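PDB 4E6Z: apicoplast TIC22, putative from Plasmodium falciparum 3D7, which probably acts as an essential chaperone for protein import into the apicoplast, as a Tic22-family component of the TIC import machinery. Local coordinates for residues M191-L200 with V234-V244. Numbering follows the deposited sequence.
Sequences MYPVFYAENL and VDYKIKVLNMV
OD1 of N242 accepts two weak hydrogen bonds, one across the contact from Y192 N at 3.3 Å and one from V244 N, the capping bond of helix 243-247. With CG anti to the backbone N of N242 (chi1 176°), the amide lies alongside the Y192 ring, the two planes only 13° apart, and OD1 meets the ring at its edge. The helix start is also tied by its backbone: M243 N donates to Y192 O over 2.7 Å. Around this junction, V244 CG2 packs 3.5 Å from Y192 CD2, and the selenomethionine methyl CE of M243 touches Y192 CB.

Beyond it, strands 193-197 and 238-242 pair antiparallel, V194 with L241 and Y196 with K239 forming the hydrogen-bonded pairs. P193, F195 and A197 share one face with V240 and I238; there F195 CE1 rests on V240 CG2, while F195 also touches A178 of helix 172-179 and L219 of helix 216-227. On the other face, the Y196 side chain crosses its neighbours at a slant, with CE2 3.4 Å from L241 CD1 and 3.5 Å from K239 CB. K239 extends past the phenol, its CD 3.4 Å from Y196 OH, and its NZ reaches E198 OE2 in a 2.7 Å salt bridge, 49° out of the carboxylate plane.

Where strand 193-203 is broken, the type I turn 197-200 brings N199 ND2 to D235 O at 2.7 Å, with D235 O close to the plane of the N199 side-chain amide. Strand 238-242 is outermost in its four-stranded mixed sheet, with 193-203 next to it. The chemistry thus divides the work: regular backbone bonds and apolar packing join the strands; a short backbone bond, supplemented by two weak ones to N242 OD1, holds the helix end, and the E198-K239 salt bridge and the N199-D235 bond fasten the turn end.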
HETATM    1  N   MSE A 191      11.355  -1.975   3.400  1.00 85.42           N
HETATM    2  CA  MSE A 191      10.192  -2.827   3.615  1.00 89.15           C
HETATM    3  C   MSE A 191       8.928  -2.314   2.931  1.00 80.29           C
HETATM    4  O   MSE A 191       8.575  -2.763   1.839  1.00 87.23           O
HETATM    5  CB  MSE A 191       9.944  -3.015   5.114  1.00 98.05           C
HETATM    6  CG  MSE A 191      10.762  -4.129   5.750  1.00102.48           C
HETATM    7 SE   MSE A 191      10.032  -5.910   5.402  1.00197.63          SE
HETATM    8  CE  MSE A 191      10.541  -6.126   3.526  1.00 71.19           C
ATOM      9  N   TYR A 192       8.244  -1.386   3.589  1.00 59.70           N
ATOM     10  CA  TYR A 192       7.003  -0.835   3.059  1.00 47.23           C
ATOM     11  C   TYR A 192       7.139   0.668   2.883  1.00 55.61           C
ATOM     12  O   TYR A 192       6.720   1.447   3.740  1.00 59.49           O
ATOM     13  CB  TYR A 192       5.834  -1.163   3.983  1.00 46.67           C
ATOM     14  CG  TYR A 192       5.632  -2.645   4.196  1.00 52.30           C
ATOM     15  CD1 TYR A 192       4.854  -3.391   3.323  1.00 52.85           C
ATOM     16  CD2 TYR A 192       6.224  -3.297   5.268  1.00 59.27           C
ATOM     17  CE1 TYR A 192       4.667  -4.751   3.515  1.00 62.09           C
ATOM     18  CE2 TYR A 192       6.040  -4.654   5.469  1.00 68.92           C
ATOM     19  CZ  TYR A 192       5.260  -5.377   4.589  1.00 63.74           C
ATOM     20  OH  TYR A 192       5.080  -6.725   4.785  1.00 69.20           O
ATOM     21  N   PRO A 193       7.729   1.078   1.756  1.00 52.88           N
ATOM     22  CA  PRO A 193       8.083   2.476   1.496  1.00 51.16           C
ATOM     23  C   PRO A 193       6.891   3.437   1.429  1.00 46.44           C
ATOM     24  O   PRO A 193       5.847   3.135   0.847  1.00 42.24           O
ATOM     25  CB  PRO A 193       8.788   2.407   0.133  1.00 47.69           C
ATOM     26  CG  PRO A 193       8.284   1.144  -0.495  1.00 44.87           C
ATOM     27  CD  PRO A 193       8.108   0.191   0.642  1.00 45.26           C
ATOM     28  N   VAL A 194       7.065   4.593   2.056  1.00 41.54           N
ATOM     29  CA  VAL A 194       6.223   5.753   1.801  1.00 46.16           C
ATOM     30  C   VAL A 194       7.164   6.944   1.663  1.00 44.34           C
ATOM     31  O   VAL A 194       8.245   6.951   2.249  1.00 40.54           O
ATOM     32  CB  VAL A 194       5.179   5.990   2.917  1.00 43.21           C
ATOM     33  CG1 VAL A 194       4.035   4.985   2.795  1.00 44.61           C
ATOM     34  CG2 VAL A 194       5.828   5.893   4.284  1.00 40.39           C
ATOM     35  N   PHE A 195       6.763   7.933   0.872  1.00 42.87           N
ATOM     36  CA  PHE A 195       7.630   9.062   0.555  1.00 43.87           C
ATOM     37  C   PHE A 195       7.118  10.365   1.163  1.00 42.24           C
ATOM     38  O   PHE A 195       5.912  10.583   1.262  1.00 46.68           O
ATOM     39  CB  PHE A 195       7.746   9.221  -0.964  1.00 41.52           C
ATOM     40  CG  PHE A 195       8.171   7.966  -1.676  1.00 43.78           C
ATOM     41  CD1 PHE A 195       9.510   7.725  -1.946  1.00 48.07           C
ATOM     42  CD2 PHE A 195       7.233   7.029  -2.075  1.00 45.07           C
ATOM     43  CE1 PHE A 195       9.902   6.569  -2.597  1.00 49.74           C
ATOM     44  CE2 PHE A 195       7.618   5.873  -2.733  1.00 43.35           C
ATOM     45  CZ  PHE A 195       8.955   5.643  -2.996  1.00 42.04           C
ATOM     46  N   TYR A 196       8.040  11.235   1.568  1.00 52.29           N
ATOM     47  CA  TYR A 196       7.657  12.567   2.033  1.00 50.19           C
ATOM     48  C   TYR A 196       8.734  13.607   1.737  1.00 55.35           C
ATOM     49  O   TYR A 196       9.888  13.265   1.474  1.00 51.35           O
ATOM     50  CB  TYR A 196       7.310  12.555   3.525  1.00 45.33           C
ATOM     51  CG  TYR A 196       8.502  12.617   4.450  1.00 55.79           C
ATOM     52  CD1 TYR A 196       8.879  13.815   5.045  1.00 65.37           C
ATOM     53  CD2 TYR A 196       9.248  11.483   4.732  1.00 61.28           C
ATOM     54  CE1 TYR A 196       9.969  13.883   5.892  1.00 71.73           C
ATOM     55  CE2 TYR A 196      10.341  11.540   5.578  1.00 70.82           C
ATOM     56  CZ  TYR A 196      10.698  12.742   6.156  1.00 76.69           C
ATOM     57  OH  TYR A 196      11.785  12.798   7.000  1.00 83.24           O
ATOM     58  N   ALA A 197       8.341  14.878   1.778  1.00 63.85           N
ATOM     59  CA  ALA A 197       9.260  15.984   1.530  1.00 59.73           C
ATOM     60  C   ALA A 197       9.404  16.860   2.769  1.00 53.40           C
ATOM     61  O   ALA A 197       8.433  17.104   3.491  1.00 44.51           O
ATOM     62  CB  ALA A 197       8.788  16.809   0.343  1.00 58.92           C
ATOM     63  N   GLU A 198      10.624  17.334   2.998  1.00 73.07           N
ATOM     64  CA  GLU A 198      10.970  18.112   4.188  1.00 80.67           C
ATOM     65  C   GLU A 198      10.059  19.306   4.460  1.00 79.78           C
ATOM     66  O   GLU A 198       9.532  19.463   5.565  1.00 80.84           O
ATOM     67  CB  GLU A 198      12.413  18.607   4.078  1.00 83.56           C
ATOM     68  CG  GLU A 198      13.447  17.501   4.024  1.00 93.08           C
ATOM     69  CD  GLU A 198      13.754  16.915   5.390  1.00101.98           C
ATOM     70  OE1 GLU A 198      12.815  16.447   6.069  1.00102.83           O
ATOM     71  OE2 GLU A 198      14.941  16.922   5.780  1.00104.99           O
ATOM     72  N   ASN A 199       9.887  20.155   3.456  1.00 71.96           N
ATOM     73  CA  ASN A 199       9.210  21.431   3.660  1.00 70.13           C
ATOM     74  C   ASN A 199       7.792  21.463   3.107  1.00 61.95           C
ATOM     75  O   ASN A 199       7.279  22.522   2.746  1.00 60.50           O
ATOM     76  CB  ASN A 199      10.043  22.560   3.050  1.00 74.19           C
ATOM     77  CG  ASN A 199      11.405  22.699   3.709  1.00 71.73           C
ATOM     78  OD1 ASN A 199      11.507  23.094   4.871  1.00 68.54           O
ATOM     79  ND2 ASN A 199      12.460  22.371   2.970  1.00 61.93           N
ATOM     80  N   LEU A 200       7.161  20.295   3.051  1.00 53.17           N
ATOM     81  CA  LEU A 200       5.826  20.158   2.478  1.00 53.06           C
ATOM     82  C   LEU A 200       4.790  19.813   3.547  1.00 56.72           C
ATOM     83  O   LEU A 200       5.004  18.919   4.366  1.00 62.03           O
ATOM     84  CB  LEU A 200       5.825  19.082   1.389  1.00 48.77           C
ATOM     85  CG  LEU A 200       4.511  18.901   0.631  1.00 54.92           C
ATOM     86  CD1 LEU A 200       4.167  20.168  -0.136  1.00 58.56           C
ATOM     87  CD2 LEU A 200       4.598  17.715  -0.310  1.00 49.89           C
ATOM     88  N   VAL A 234      12.764  26.971  -2.353  1.00 81.29           N
ATOM     89  CA  VAL A 234      12.820  26.008  -1.262  1.00 84.98           C
ATOM     90  C   VAL A 234      13.297  24.639  -1.740  1.00 85.03           C
ATOM     91  O   VAL A 234      12.930  24.186  -2.825  1.00 85.20           O
ATOM     92  CB  VAL A 234      11.438  25.852  -0.596  1.00 86.13           C
ATOM     93  CG1 VAL A 234      11.508  24.855   0.551  1.00 85.59           C
ATOM     94  CG2 VAL A 234      10.931  27.196  -0.109  1.00 97.51           C
ATOM     95  N   ASP A 235      14.123  23.988  -0.927  1.00 81.49           N
ATOM     96  CA  ASP A 235      14.558  22.629  -1.220  1.00 82.75           C
ATOM     97  C   ASP A 235      13.572  21.615  -0.654  1.00 69.11           C
ATOM     98  O   ASP A 235      13.177  21.698   0.507  1.00 68.12           O
ATOM     99  CB  ASP A 235      15.949  22.366  -0.645  1.00 96.04           C
ATOM    100  CG  ASP A 235      16.392  20.925  -0.831  1.00107.97           C
ATOM    101  OD1 ASP A 235      16.027  20.316  -1.860  1.00110.31           O
ATOM    102  OD2 ASP A 235      17.104  20.399   0.052  1.00111.68           O
ATOM    103  N   TYR A 236      13.170  20.663  -1.486  1.00 66.78           N
ATOM    104  CA  TYR A 236      12.306  19.582  -1.031  1.00 64.33           C
ATOM    105  C   TYR A 236      13.050  18.257  -1.011  1.00 59.46           C
ATOM    106  O   TYR A 236      12.917  17.435  -1.920  1.00 59.19           O
ATOM    107  CB  TYR A 236      11.048  19.491  -1.888  1.00 53.58           C
ATOM    108  CG  TYR A 236      10.095  20.626  -1.625  1.00 56.33           C
ATOM    109  CD1 TYR A 236       9.222  20.582  -0.547  1.00 58.88           C
ATOM    110  CD2 TYR A 236      10.082  21.751  -2.436  1.00 58.08           C
ATOM    111  CE1 TYR A 236       8.356  21.620  -0.291  1.00 67.45           C
ATOM    112  CE2 TYR A 236       9.221  22.798  -2.187  1.00 63.30           C
ATOM    113  CZ  TYR A 236       8.358  22.724  -1.113  1.00 69.62           C
ATOM    114  OH  TYR A 236       7.491  23.755  -0.856  1.00 75.51           O
ATOM    115  N   LYS A 237      13.848  18.072   0.034  1.00 55.53           N
ATOM    116  CA  LYS A 237      14.569  16.829   0.242  1.00 63.60           C
ATOM    117  C   LYS A 237      13.574  15.677   0.370  1.00 57.91           C
ATOM    118  O   LYS A 237      12.813  15.596   1.336  1.00 54.25           O
ATOM    119  CB  LYS A 237      15.437  16.937   1.499  1.00 70.13           C
ATOM    120  CG  LYS A 237      16.872  16.475   1.323  1.00 81.14           C
ATOM    121  CD  LYS A 237      17.022  14.989   1.582  1.00 86.00           C
ATOM    122  CE  LYS A 237      18.487  14.582   1.532  1.00 92.21           C
ATOM    123  NZ  LYS A 237      18.685  13.156   1.908  1.00 95.05           N
ATOM    124  N   ILE A 238      13.573  14.795  -0.621  1.00 54.91           N
ATOM    125  CA  ILE A 238      12.692  13.634  -0.607  1.00 52.77           C
ATOM    126  C   ILE A 238      13.288  12.531   0.262  1.00 53.01           C
ATOM    127  O   ILE A 238      14.447  12.152   0.093  1.00 58.53           O
ATOM    128  CB  ILE A 238      12.442  13.108  -2.031  1.00 50.24           C
ATOM    129  CG1 ILE A 238      11.669  14.149  -2.847  1.00 46.37           C
ATOM    130  CG2 ILE A 238      11.701  11.767  -1.995  1.00 48.67           C
ATOM    131  CD1 ILE A 238      11.468  13.762  -4.295  1.00 41.89           C
ATOM    132  N   LYS A 239      12.496  12.031   1.204  1.00 50.98           N
ATOM    133  CA  LYS A 239      12.955  10.977   2.099  1.00 51.44           C
ATOM    134  C   LYS A 239      11.995   9.789   2.119  1.00 51.03           C
ATOM    135  O   LYS A 239      10.803   9.934   1.854  1.00 45.19           O
ATOM    136  CB  LYS A 239      13.170  11.527   3.508  1.00 51.75           C
ATOM    137  CG  LYS A 239      14.242  12.600   3.572  1.00 59.52           C
ATOM    138  CD  LYS A 239      14.519  13.046   4.995  1.00 69.61           C
ATOM    139  CE  LYS A 239      15.684  14.026   5.032  1.00 81.31           C
ATOM    140  NZ  LYS A 239      15.982  14.514   6.409  1.00 92.24           N
ATOM    141  N   VAL A 240      12.531   8.615   2.433  1.00 55.55           N
ATOM    142  CA  VAL A 240      11.738   7.393   2.460  1.00 53.92           C
ATOM    143  C   VAL A 240      11.559   6.904   3.891  1.00 55.63           C
ATOM    144  O   VAL A 240      12.493   6.938   4.691  1.00 57.69           O
ATOM    145  CB  VAL A 240      12.389   6.279   1.611  1.00 50.32           C
ATOM    146  CG1 VAL A 240      11.617   4.969   1.743  1.00 44.11           C
ATOM    147  CG2 VAL A 240      12.466   6.704   0.159  1.00 56.03           C
ATOM    148  N   LEU A 241      10.352   6.457   4.211  1.00 63.34           N
ATOM    149  CA  LEU A 241      10.075   5.906   5.528  1.00 59.52           C
ATOM    150  C   LEU A 241       9.446   4.523   5.416  1.00 54.85           C
ATOM    151  O   LEU A 241       8.921   4.148   4.366  1.00 47.23           O
ATOM    152  CB  LEU A 241       9.163   6.842   6.324  1.00 56.49           C
ATOM    153  CG  LEU A 241       9.754   8.206   6.691  1.00 61.55           C
ATOM    154  CD1 LEU A 241       8.689   9.112   7.274  1.00 67.99           C
ATOM    155  CD2 LEU A 241      10.913   8.045   7.662  1.00 60.57           C
ATOM    156  N   ASN A 242       9.506   3.768   6.505  1.00 56.58           N
ATOM    157  CA  ASN A 242       8.895   2.449   6.555  1.00 48.42           C
ATOM    158  C   ASN A 242       7.497   2.543   7.154  1.00 52.12           C
ATOM    159  O   ASN A 242       7.346   2.796   8.350  1.00 52.37           O
ATOM    160  CB  ASN A 242       9.765   1.494   7.371  1.00 48.61           C
ATOM    161  CG  ASN A 242       9.135   0.123   7.533  1.00 65.84           C
ATOM    162  OD1 ASN A 242       8.316  -0.302   6.716  1.00 67.94           O
ATOM    163  ND2 ASN A 242       9.520  -0.580   8.594  1.00 69.07           N
HETATM  164  N   MSE A 243       6.478   2.355   6.317  1.00 47.97           N
HETATM  165  CA  MSE A 243       5.088   2.516   6.744  1.00 57.08           C
HETATM  166  C   MSE A 243       4.804   1.803   8.060  1.00 66.67           C
HETATM  167  O   MSE A 243       4.055   2.303   8.896  1.00 64.45           O
HETATM  168  CB  MSE A 243       4.120   2.008   5.674  1.00 53.92           C
HETATM  169  CG  MSE A 243       2.663   2.144   6.079  1.00 58.85           C
HETATM  170 SE   MSE A 243       1.510   0.791   5.277  1.00 68.89          SE
HETATM  171  CE  MSE A 243       2.425  -0.808   5.919  1.00 73.98           C
ATOM    172  N   VAL A 244       5.404   0.630   8.234  1.00 68.02           N
ATOM    173  CA  VAL A 244       5.216  -0.151   9.452  1.00 75.08           C
ATOM    174  C   VAL A 244       5.671   0.603  10.701  1.00 82.32           C
ATOM    175  O   VAL A 244       4.946   0.661  11.695  1.00 92.53           O
ATOM    176  CB  VAL A 244       5.945  -1.506   9.373  1.00 75.77           C
ATOM    177  CG1 VAL A 244       6.162  -2.080  10.767  1.00 79.99           C
ATOM    178  CG2 VAL A 244       5.160  -2.474   8.496  1.00 65.23           C
TER